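Long-range contacts in cellobiose 2-epimerase (PDB 5ZHB), which catalyses the epimerisation of cellobiose at C2 of its reducing-end glucose, converting that sugar unit to mannose: residues R108-A113 with Y156-N161; A179-N184 with F232-E237; S225-V230 with D241-G246. All coordinates share one frame; numbering follows the deposited sequence. Where two conformers were deposited one is given.

Interaction 1. Residues R108-A113 with Y156-N161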
loop_
_atom_site.group_PDB
_atom_site.type_symbol
_atom_site.label_atom_id
_atom_site.label_comp_id
_atom_site.label_asym_id
_atom_site.label_seq_id
_atom_site.Cartn_x
_atom_site.Cartn_y
_atom_site.Cartn_z
ATOM N N ARG A 108 18.215 -3.467 -8.183
ATOM C CA ARG A 108 17.570 -4.707 -7.775
ATOM C C ARG A 108 16.110 -4.766 -8.245
ATOM O O ARG A 108 15.431 -3.758 -8.432
ATOM C CB ARG A 108 17.677 -4.877 -6.262
ATOM C CG ARG A 108 19.088 -5.247 -5.848
ATOM C CD ARG A 108 19.183 -5.438 -4.362
ATOM N NE ARG A 108 18.650 -4.248 -3.687
ATOM C CZ ARG A 108 18.576 -4.105 -2.371
ATOM N NH1 ARG A 108 18.996 -5.074 -1.581
ATOM N NH2 ARG A 108 18.103 -2.980 -1.873
ATOM N N LYS A 109 15.627 -5.990 -8.421
ATOM C CA LYS A 109 14.289 -6.247 -8.919
ATOM C C LYS A 109 13.540 -7.018 -7.832
ATOM O O LYS A 109 13.886 -8.163 -7.527
ATOM C CB LYS A 109 14.432 -7.124 -10.164
ATOM C CG LYS A 109 15.119 -6.470 -11.338
ATOM C CD LYS A 109 14.417 -5.302 -12.004
ATOM C CE LYS A 109 15.324 -4.591 -12.982
ATOM N NZ LYS A 109 15.644 -5.385 -14.194
ATOM N N HIS A 110 12.557 -6.362 -7.219
ATOM C CA HIS A 110 11.848 -6.957 -6.101
ATOM C C HIS A 110 10.407 -7.207 -6.568
ATOM O O HIS A 110 9.812 -6.334 -7.208
ATOM C CB HIS A 110 11.971 -6.029 -4.889
ATOM C CG HIS A 110 11.663 -6.746 -3.621
ATOM N ND1 HIS A 110 10.428 -7.332 -3.397
ATOM C CD2 HIS A 110 12.434 -7.055 -2.572
ATOM C CE1 HIS A 110 10.436 -7.938 -2.216
ATOM N NE2 HIS A 110 11.651 -7.782 -1.685
ATOM N N VAL A 111 9.859 -8.379 -6.227
ATOM C CA VAL A 111 8.480 -8.734 -6.560
ATOM C C VAL A 111 7.513 -7.675 -6.018
ATOM O O VAL A 111 6.554 -7.319 -6.675
ATOM C CB VAL A 111 8.160 -10.154 -6.041
ATOM C CG1 VAL A 111 6.675 -10.477 -6.150
ATOM C CG2 VAL A 111 8.959 -11.233 -6.754
ATOM N N TYR A 112 7.795 -7.126 -4.831
ATOM C CA TYR A 112 6.954 -6.117 -4.195
ATOM C C TYR A 112 6.842 -4.903 -5.099
ATOM O O TYR A 112 5.757 -4.354 -5.282
ATOM C CB TYR A 112 7.580 -5.749 -2.853
ATOM C CG TYR A 112 6.915 -4.677 -2.006
ATOM C CD1 TYR A 112 5.536 -4.639 -1.817
ATOM C CD2 TYR A 112 7.689 -3.778 -1.298
ATOM C CE1 TYR A 112 4.962 -3.687 -0.998
ATOM C CE2 TYR A 112 7.127 -2.821 -0.476
ATOM C CZ TYR A 112 5.755 -2.775 -0.332
ATOM O OH TYR A 112 5.213 -1.831 0.496
ATOM N N ALA A 113 7.973 -4.494 -5.682
ATOM C CA ALA A 113 7.949 -3.351 -6.571
ATOM C C ALA A 113 7.177 -3.674 -7.854
ATOM O O ALA A 113 6.448 -2.814 -8.346
ATOM C CB ALA A 113 9.377 -2.869 -6.803
ATOM N N TYR A 156 5.085 -16.469 -3.551
ATOM C CA TYR A 156 5.809 -15.471 -4.314
ATOM C C TYR A 156 7.153 -15.228 -3.643
ATOM O O TYR A 156 7.332 -15.377 -2.434
ATOM C CB TYR A 156 4.880 -14.271 -4.536
ATOM C CG TYR A 156 3.748 -14.617 -5.483
ATOM C CD1 TYR A 156 3.910 -14.508 -6.860
ATOM C CD2 TYR A 156 2.531 -15.128 -5.004
ATOM C CE1 TYR A 156 2.890 -14.866 -7.720
ATOM C CE2 TYR A 156 1.517 -15.498 -5.867
ATOM C CZ TYR A 156 1.675 -15.321 -7.229
ATOM O OH TYR A 156 0.718 -15.726 -8.118
ATOM N N LYS A 157 8.119 -14.861 -4.482
ATOM C CA LYS A 157 9.487 -14.651 -4.087
ATOM C C LYS A 157 9.700 -13.168 -3.764
ATOM O O LYS A 157 8.750 -12.383 -3.751
ATOM C CB LYS A 157 10.346 -15.195 -5.239
ATOM C CG LYS A 157 10.362 -16.713 -5.407
ATOM C CD LYS A 157 11.383 -17.137 -6.459
ATOM C CE LYS A 157 11.462 -18.620 -6.653
ATOM N NZ LYS A 157 12.609 -18.966 -7.508
ATOM N N GLU A 158 10.949 -12.830 -3.413
ATOM C CA GLU A 158 11.299 -11.549 -2.827
ATOM C C GLU A 158 12.240 -10.800 -3.781
ATOM O O GLU A 158 11.774 -10.065 -4.651
ATOM C CB GLU A 158 11.883 -11.749 -1.430
ATOM C CG GLU A 158 10.872 -12.236 -0.385
ATOM C CD GLU A 158 9.838 -11.171 -0.044
ATOM O OE1 GLU A 158 10.261 -10.004 0.080
ATOM O OE2 GLU A 158 8.655 -11.492 0.111
ATOM N N GLU A 159 13.557 -10.983 -3.608
ATOM C CA GLU A 159 14.547 -10.054 -4.149
ATOM C C GLU A 159 15.431 -10.770 -5.179
ATOM O O GLU A 159 15.914 -11.878 -4.925
ATOM C CB GLU A 159 15.407 -9.461 -3.035
ATOM C CG GLU A 159 16.544 -8.553 -3.502
ATOM C CD GLU A 159 17.395 -8.047 -2.347
ATOM O OE1 GLU A 159 16.782 -7.695 -1.340
ATOM O OE2 GLU A 159 18.642 -8.008 -2.436
ATOM N N PHE A 160 15.661 -10.062 -6.305
ATOM C CA PHE A 160 16.567 -10.477 -7.377
ATOM C C PHE A 160 17.534 -9.338 -7.695
ATOM O O PHE A 160 17.250 -8.165 -7.408
ATOM C CB PHE A 160 15.750 -10.832 -8.628
ATOM C CG PHE A 160 14.711 -11.919 -8.410
ATOM C CD1 PHE A 160 13.533 -11.650 -7.711
ATOM C CD2 PHE A 160 14.915 -13.215 -8.872
ATOM C CE1 PHE A 160 12.595 -12.648 -7.500
ATOM C CE2 PHE A 160 13.964 -14.204 -8.670
ATOM C CZ PHE A 160 12.802 -13.910 -7.969
ATOM N N ASN A 161 18.658 -9.673 -8.374
ATOM C CA ASN A 161 19.506 -8.648 -8.951
ATOM C C ASN A 161 18.844 -8.137 -10.215
ATOM O O ASN A 161 17.797 -8.653 -10.648
ATOM C CB ASN A 161 20.948 -9.120 -9.156
ATOM C CG ASN A 161 21.080 -10.256 -10.145
ATOM O OD1 ASN A 161 20.174 -10.519 -10.952
ATOM N ND2 ASN A 161 22.243 -10.890 -10.129
#
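His110 and Glu159 both hold CG anti to the backbone N (chi1 -162° and 176°), and as a non-hydrogen-bonded antiparallel pair they place imidazole and carboxylate chain on one face of the sheet, crossing at about a right angle. CD2 of His110 lies 3.9 Å from CB of Glu159. Glu158 O sits over the centre of the imidazole, 3.3 Å above its plane, and also accepts Val111 N at 3.0 Å in a nearly straight bond (169°). The side chain of Glu158, bent at chi2, runs beside His110 and points the same way. Its OE1 reaches the ring edge in plane, 3.1 Å from His110 CE1, while OE2 is probably held by Thr182 and Thr185. ND1 of His110 accepts Tyr112 N at 3.0 Å, also in the ring plane, and so caps helix 111-128. At the far end of the extended Glu159 chain, one of two Arg108 conformers puts NH1 in a bent salt bridge of 3.1 Å with OE2, from above the carboxylate plane, and NH2 against Asp106; both pairings are less certain for that. Lys109 and Phe160, the hydrogen-bonded pair, share two backbone bonds of 2.9 Å (Lys109 N to Phe160 O, Phe160 N to Lys109 O) and turn to the reverse face, where CG2 of Val111 meets the Phe160 ring edge and the Lys109 amine runs on to Asp88. The capping bond engages ND1 as an acceptor and helps hold the imidazole's rotation, and the threonines help keep the Glu158 carboxylate at its edge.

Interaction 2. Residues A179-N184 with F232-E237; sequences ADITMN and FNNHWE
A classic beta bulge joins the two segments: Asp180 and Ile181 together face Phe232 where strands 181-182 and 231-232 pair antiparallel. Phe232 O is gripped by two donors, Asp180 N at 3.0 Å and Ile181 N at 3.1 Å, and Phe232 N returns a bond of 3.0 Å to Ile181 O. On the face bearing Ile181 and Phe232, the isoleucine sets CG2 anti to its backbone N, which lays that methyl over the six-membered ring of Trp236, 3.6 Å from the centroid and 16° off the normal, a CH-pi contact. CD1 of the same residue lies near the indole NE1, whose hydrogen bond goes to Asn154 O. Trp236 CE3 in turn stands over the centre of the Phe232 ring, 3.8 Å above its plane, so the indole receives the isoleucine on its face and turns its CE3 edge to the phenylalanine. At the turn, the Asp180 carboxylate and Asn234 amide stack with planes 16° apart, CG of Asp180 being 3.2 Å from ND2 of Asn234. Asn233 OD1 braces the turn that carries these groups, accepting His235 N at 2.8 Å and Glu237 N at 3.1 Å from opposite faces of its amide plane. An Asx turn set on the type I turn Asn233-Trp236 thus follows directly on the bulged strand pair, in one of the loop regions that link helices of the (alpha/alpha)6 barrel expected of this epimerase family.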
loop_
_atom_site.group_PDB
_atom_site.type_symbol
_atom_site.label_atom_id
_atom_site.label_comp_id
_atom_site.label_asym_id
_atom_site.label_seq_id
_atom_site.Cartn_x
_atom_site.Cartn_y
_atom_site.Cartn_z
ATOM N N ALA A 179 13.726 -14.160 6.520
ATOM C CA ALA A 179 12.476 -14.709 6.013
ATOM C C ALA A 179 12.663 -15.120 4.559
ATOM O O ALA A 179 13.296 -14.383 3.811
ATOM C CB ALA A 179 11.383 -13.680 6.120
ATOM N N ASP A 180 12.067 -16.258 4.182
ATOM C CA ASP A 180 11.971 -16.704 2.796
ATOM C C ASP A 180 10.684 -16.214 2.138
ATOM O O ASP A 180 10.576 -16.123 0.907
ATOM C CB ASP A 180 12.016 -18.227 2.755
ATOM C CG ASP A 180 13.239 -18.821 3.450
ATOM O OD1 ASP A 180 14.365 -18.544 2.981
ATOM O OD2 ASP A 180 13.064 -19.496 4.492
ATOM N N ILE A 181 9.640 -16.058 2.963
ATOM C CA ILE A 181 8.312 -15.735 2.472
ATOM C C ILE A 181 7.808 -14.609 3.370
ATOM O O ILE A 181 8.073 -14.623 4.567
ATOM C CB ILE A 181 7.359 -16.951 2.489
ATOM C CG1 ILE A 181 7.730 -18.023 1.447
ATOM C CG2 ILE A 181 5.909 -16.487 2.305
ATOM C CD1 ILE A 181 6.960 -19.332 1.583
ATOM N N THR A 182 7.159 -13.598 2.769
ATOM C CA THR A 182 6.569 -12.509 3.545
ATOM C C THR A 182 5.091 -12.328 3.197
ATOM O O THR A 182 4.648 -12.400 2.049
ATOM C CB THR A 182 7.340 -11.185 3.431
ATOM O OG1 THR A 182 7.068 -10.534 2.184
ATOM C CG2 THR A 182 8.825 -11.372 3.684
ATOM N N MET A 183 4.338 -12.016 4.260
ATOM C CA MET A 183 2.958 -11.580 4.189
ATOM C C MET A 183 2.888 -10.311 3.355
ATOM O O MET A 183 2.018 -10.180 2.482
ATOM C CB MET A 183 2.427 -11.381 5.624
ATOM C CG MET A 183 1.048 -10.767 5.748
ATOM S SD MET A 183 1.054 -8.958 5.652
ATOM C CE MET A 183 1.834 -8.555 7.206
ATOM N N ASN A 184 3.836 -9.407 3.590
ATOM C CA ASN A 184 3.760 -8.097 2.937
ATOM C C ASN A 184 3.742 -8.242 1.418
ATOM O O ASN A 184 2.930 -7.606 0.743
ATOM C CB ASN A 184 4.868 -7.169 3.412
ATOM C CG ASN A 184 4.656 -5.756 2.917
ATOM O OD1 ASN A 184 3.691 -5.100 3.315
ATOM N ND2 ASN A 184 5.510 -5.319 2.000
ATOM N N PHE A 232 7.877 -15.834 7.316
ATOM C CA PHE A 232 7.794 -17.282 7.218
ATOM C C PHE A 232 9.094 -17.836 6.637
ATOM O O PHE A 232 9.821 -17.141 5.915
ATOM C CB PHE A 232 6.676 -17.709 6.264
ATOM C CG PHE A 232 5.339 -17.097 6.651
ATOM C CD1 PHE A 232 5.010 -15.808 6.248
ATOM C CD2 PHE A 232 4.458 -17.782 7.486
ATOM C CE1 PHE A 232 3.831 -15.215 6.672
ATOM C CE2 PHE A 232 3.277 -17.195 7.898
ATOM C CZ PHE A 232 2.959 -15.916 7.480
ATOM N N ASN A 233 9.332 -19.116 6.955
ATOM C CA ASN A 233 10.310 -19.939 6.274
ATOM C C ASN A 233 9.654 -20.549 5.033
ATOM O O ASN A 233 8.470 -20.330 4.773
ATOM C CB ASN A 233 10.915 -20.940 7.261
ATOM C CG ASN A 233 9.962 -22.029 7.699
ATOM O OD1 ASN A 233 8.951 -22.301 7.044
ATOM N ND2 ASN A 233 10.302 -22.716 8.783
ATOM N N ASN A 234 10.421 -21.358 4.287
ATOM C CA ASN A 234 9.952 -21.949 3.046
ATOM C C ASN A 234 8.853 -22.984 3.264
ATOM O O ASN A 234 8.241 -23.422 2.295
ATOM C CB ASN A 234 11.106 -22.569 2.266
ATOM C CG ASN A 234 11.751 -21.541 1.373
ATOM O OD1 ASN A 234 11.056 -20.880 0.584
ATOM N ND2 ASN A 234 13.058 -21.372 1.505
ATOM N N HIS A 235 8.607 -23.376 4.518
ATOM C CA HIS A 235 7.515 -24.292 4.810
ATOM C C HIS A 235 6.261 -23.530 5.240
ATOM O O HIS A 235 5.339 -24.144 5.765
ATOM C CB HIS A 235 7.958 -25.316 5.863
ATOM C CG HIS A 235 8.883 -26.331 5.279
ATOM N ND1 HIS A 235 10.118 -26.631 5.809
ATOM C CD2 HIS A 235 8.761 -27.066 4.158
ATOM C CE1 HIS A 235 10.705 -27.543 5.048
ATOM N NE2 HIS A 235 9.900 -27.824 4.040
ATOM N N TRP A 236 6.249 -22.195 5.042
ATOM C CA TRP A 236 5.135 -21.338 5.416
ATOM C C TRP A 236 4.894 -21.413 6.915
ATOM O O TRP A 236 3.777 -21.226 7.379
ATOM C CB TRP A 236 3.854 -21.663 4.635
ATOM C CG TRP A 236 3.617 -20.961 3.324
ATOM C CD1 TRP A 236 3.669 -21.517 2.081
ATOM C CD2 TRP A 236 3.214 -19.581 3.126
ATOM N NE1 TRP A 236 3.349 -20.591 1.122
ATOM C CE2 TRP A 236 3.062 -19.395 1.734
ATOM C CE3 TRP A 236 2.986 -18.493 3.981
ATOM C CZ2 TRP A 236 2.681 -18.169 1.190
ATOM C CZ3 TRP A 236 2.622 -17.280 3.434
ATOM C CH2 TRP A 236 2.445 -17.129 2.067
ATOM N N GLU A 237 5.960 -21.617 7.681
ATOM C CA GLU A 237 5.877 -21.571 9.123
ATOM C C GLU A 237 6.384 -20.210 9.575
ATOM O O GLU A 237 7.473 -19.794 9.204
ATOM C CB GLU A 237 6.691 -22.716 9.725
ATOM C CG GLU A 237 6.209 -24.090 9.261
ATOM C CD GLU A 237 7.006 -25.292 9.750
ATOM O OE1 GLU A 237 8.145 -25.138 10.245
ATOM O OE2 GLU A 237 6.432 -26.401 9.659
#

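Interaction 3. Residues S225-V230 with D241-G246; sequences SKFLQV and DLKSYG
Phe227 and Lys243 form the tight part of this contact, the two side chains crossing at about a right angle. CG of Lys243 lies 3.5 Å from the centroid of the Phe227 ring and 16° off its normal, a CH-pi contact made by an aliphatic carbon rather than by the ammonium group. A bend at chi2 (93°) swings CD round, and the chain continues over the same ring until CE comes 3.5 Å from CD2 of Phe227. Tyr245 adds its CE1 at the ring edge, 3.8 Å from CE1 of Phe227. The phenylalanine is steadied from its own segment by an ST turn, in which Ser225 OG accepts Phe227 N at 3.1 Å. Much looser is the other end. There Val230 CG2 meets the carbonyl oxygen of Leu242 at 3.4 Å, but the apolar branches, CG1 of Val230 and CD2 of Leu242, stay 4.1 Å apart, and no hydrogen bond spans the two segments. Leu242 and Lys243 both keep part of their surface exposed; the lysine NZ pairs with Asp241 OD1 in a salt bridge whose hydrogen bond, at 3.4 Å, is weak. The contact therefore sets the loop between helix 203-220 and strand 231-232 against strand 242-244 and the start of helix 245-262, with Asn279 and Lys283 of helix 267-283 also touching Phe227 and strand 294-296 pairing with strand 242-244.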
loop_
_atom_site.group_PDB
_atom_site.type_symbol
_atom_site.label_atom_id
_atom_site.label_comp_id
_atom_site.label_asym_id
_atom_site.label_seq_id
_atom_site.Cartn_x
_atom_site.Cartn_y
_atom_site.Cartn_z
ATOM N N SER A 225 -5.623 -16.815 17.223
ATOM C CA SER A 225 -5.407 -15.447 17.687
ATOM C C SER A 225 -6.164 -14.429 16.831
ATOM O O SER A 225 -6.383 -13.296 17.279
ATOM C CB SER A 225 -3.941 -15.113 17.693
ATOM O OG SER A 225 -3.511 -14.945 16.352
ATOM N N LYS A 226 -6.457 -14.821 15.577
ATOM C CA LYS A 226 -7.091 -13.995 14.553
ATOM C C LYS A 226 -6.130 -12.935 14.004
ATOM O O LYS A 226 -6.556 -12.136 13.186
ATOM C CB LYS A 226 -8.387 -13.338 15.025
ATOM C CG LYS A 226 -9.349 -14.359 15.616
ATOM C CD LYS A 226 -10.106 -15.128 14.555
ATOM C CE LYS A 226 -11.267 -15.892 15.125
ATOM N NZ LYS A 226 -10.855 -17.252 15.454
ATOM N N PHE A 227 -4.844 -13.006 14.361
ATOM C CA PHE A 227 -3.840 -12.142 13.751
ATOM C C PHE A 227 -3.263 -12.763 12.481
ATOM O O PHE A 227 -3.270 -13.988 12.289
ATOM C CB PHE A 227 -2.668 -11.865 14.685
ATOM C CG PHE A 227 -2.937 -10.883 15.809
ATOM C CD1 PHE A 227 -2.941 -9.513 15.563
ATOM C CD2 PHE A 227 -3.132 -11.326 17.116
ATOM C CE1 PHE A 227 -3.158 -8.611 16.593
ATOM C CE2 PHE A 227 -3.360 -10.423 18.147
ATOM C CZ PHE A 227 -3.358 -9.063 17.882
ATOM N N LEU A 228 -2.707 -11.884 11.624
ATOM C CA LEU A 228 -1.883 -12.327 10.520
ATOM C C LEU A 228 -0.482 -12.551 11.055
ATOM O O LEU A 228 -0.008 -11.812 11.902
ATOM C CB LEU A 228 -1.873 -11.295 9.400
ATOM C CG LEU A 228 -3.220 -11.003 8.746
ATOM C CD1 LEU A 228 -2.940 -10.162 7.537
ATOM C CD2 LEU A 228 -3.998 -12.250 8.376
ATOM N N GLN A 229 0.199 -13.551 10.528
ATOM C CA GLN A 229 1.625 -13.697 10.779
ATOM C C GLN A 229 2.368 -12.976 9.646
ATOM O O GLN A 229 1.806 -12.757 8.583
ATOM C CB GLN A 229 1.946 -15.192 10.922
ATOM C CG GLN A 229 1.101 -15.881 12.000
ATOM C CD GLN A 229 1.070 -17.394 11.863
ATOM O OE1 GLN A 229 1.726 -18.101 12.631
ATOM N NE2 GLN A 229 0.341 -17.910 10.880
ATOM N N VAL A 230 3.631 -12.644 9.887
ATOM C CA VAL A 230 4.327 -11.640 9.093
ATOM C C VAL A 230 5.457 -12.251 8.264
ATOM O O VAL A 230 5.561 -11.940 7.088
ATOM C CB VAL A 230 4.783 -10.475 9.974
ATOM C CG1 VAL A 230 5.467 -9.371 9.158
ATOM C CG2 VAL A 230 3.590 -9.898 10.728
ATOM N N ASP A 241 7.638 -13.760 16.366
ATOM C CA ASP A 241 6.444 -13.408 17.116
ATOM C C ASP A 241 6.168 -11.917 16.894
ATOM O O ASP A 241 6.652 -11.101 17.668
ATOM C CB ASP A 241 6.626 -13.725 18.594
ATOM C CG ASP A 241 5.470 -13.272 19.472
ATOM O OD1 ASP A 241 4.376 -13.050 18.915
ATOM O OD2 ASP A 241 5.698 -13.092 20.690
ATOM N N LEU A 242 5.460 -11.578 15.801
ATOM C CA LEU A 242 5.254 -10.178 15.413
ATOM C C LEU A 242 3.833 -9.996 14.906
ATOM O O LEU A 242 3.356 -10.731 14.059
ATOM C CB LEU A 242 6.245 -9.727 14.341
ATOM C CG LEU A 242 6.089 -8.292 13.798
ATOM C CD1 LEU A 242 6.259 -7.235 14.851
ATOM C CD2 LEU A 242 7.094 -8.069 12.679
ATOM N N LYS A 243 3.149 -9.004 15.455
ATOM C CA LYS A 243 1.840 -8.613 14.975
ATOM C C LYS A 243 1.927 -7.168 14.508
ATOM O O LYS A 243 2.437 -6.345 15.250
ATOM C CB LYS A 243 0.804 -8.630 16.099
ATOM C CG LYS A 243 0.299 -9.998 16.476
ATOM C CD LYS A 243 1.032 -10.679 17.602
ATOM C CE LYS A 243 0.232 -11.897 18.002
ATOM N NZ LYS A 243 0.979 -12.665 18.993
ATOM N N SER A 244 1.408 -6.910 13.304
ATOM C CA SER A 244 1.440 -5.600 12.683
ATOM C C SER A 244 0.000 -5.185 12.426
ATOM O O SER A 244 -0.659 -5.733 11.534
ATOM C CB SER A 244 2.269 -5.634 11.411
ATOM O OG SER A 244 2.296 -4.351 10.806
ATOM N N TYR A 245 -0.508 -4.303 13.298
ATOM C CA TYR A 245 -1.932 -4.048 13.413
ATOM C C TYR A 245 -2.416 -3.427 12.119
ATOM O O TYR A 245 -3.526 -3.684 11.638
ATOM C CB TYR A 245 -2.225 -3.116 14.598
ATOM C CG TYR A 245 -1.809 -3.656 15.965
ATOM C CD1 TYR A 245 -2.503 -4.704 16.582
ATOM C CD2 TYR A 245 -0.752 -3.089 16.666
ATOM C CE1 TYR A 245 -2.142 -5.167 17.844
ATOM C CE2 TYR A 245 -0.359 -3.563 17.910
ATOM C CZ TYR A 245 -1.066 -4.600 18.511
ATOM O OH TYR A 245 -0.648 -5.033 19.738
ATOM N N GLY A 246 -1.544 -2.597 11.546
ATOM C CA GLY A 246 -1.903 -1.898 10.326
ATOM C C GLY A 246 -2.038 -2.827 9.136
ATOM O O GLY A 246 -2.960 -2.661 8.336
#

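From the N terminus, interaction 1 comes first, closing a loop that holds helices 111-128 and 131-145 and joining strand 106-110 to strand 155-160. Interaction 2 follows in series, closing a second loop around helices 183-199 and 203-220. Interaction 3 crosses it: segment 225-230 lies within that loop, while 241-246 lies beyond its end and leads into helix 245-262. Neighbouring contacts touch. The Glu158 carboxylate joins interaction 1 to Thr182 of interaction 2, and Met183 N of interaction 2 probably bonds Val230 O of interaction 3 at 3.1 Å. Interactions 1 and 3 do not meet; interaction 2 bridges them.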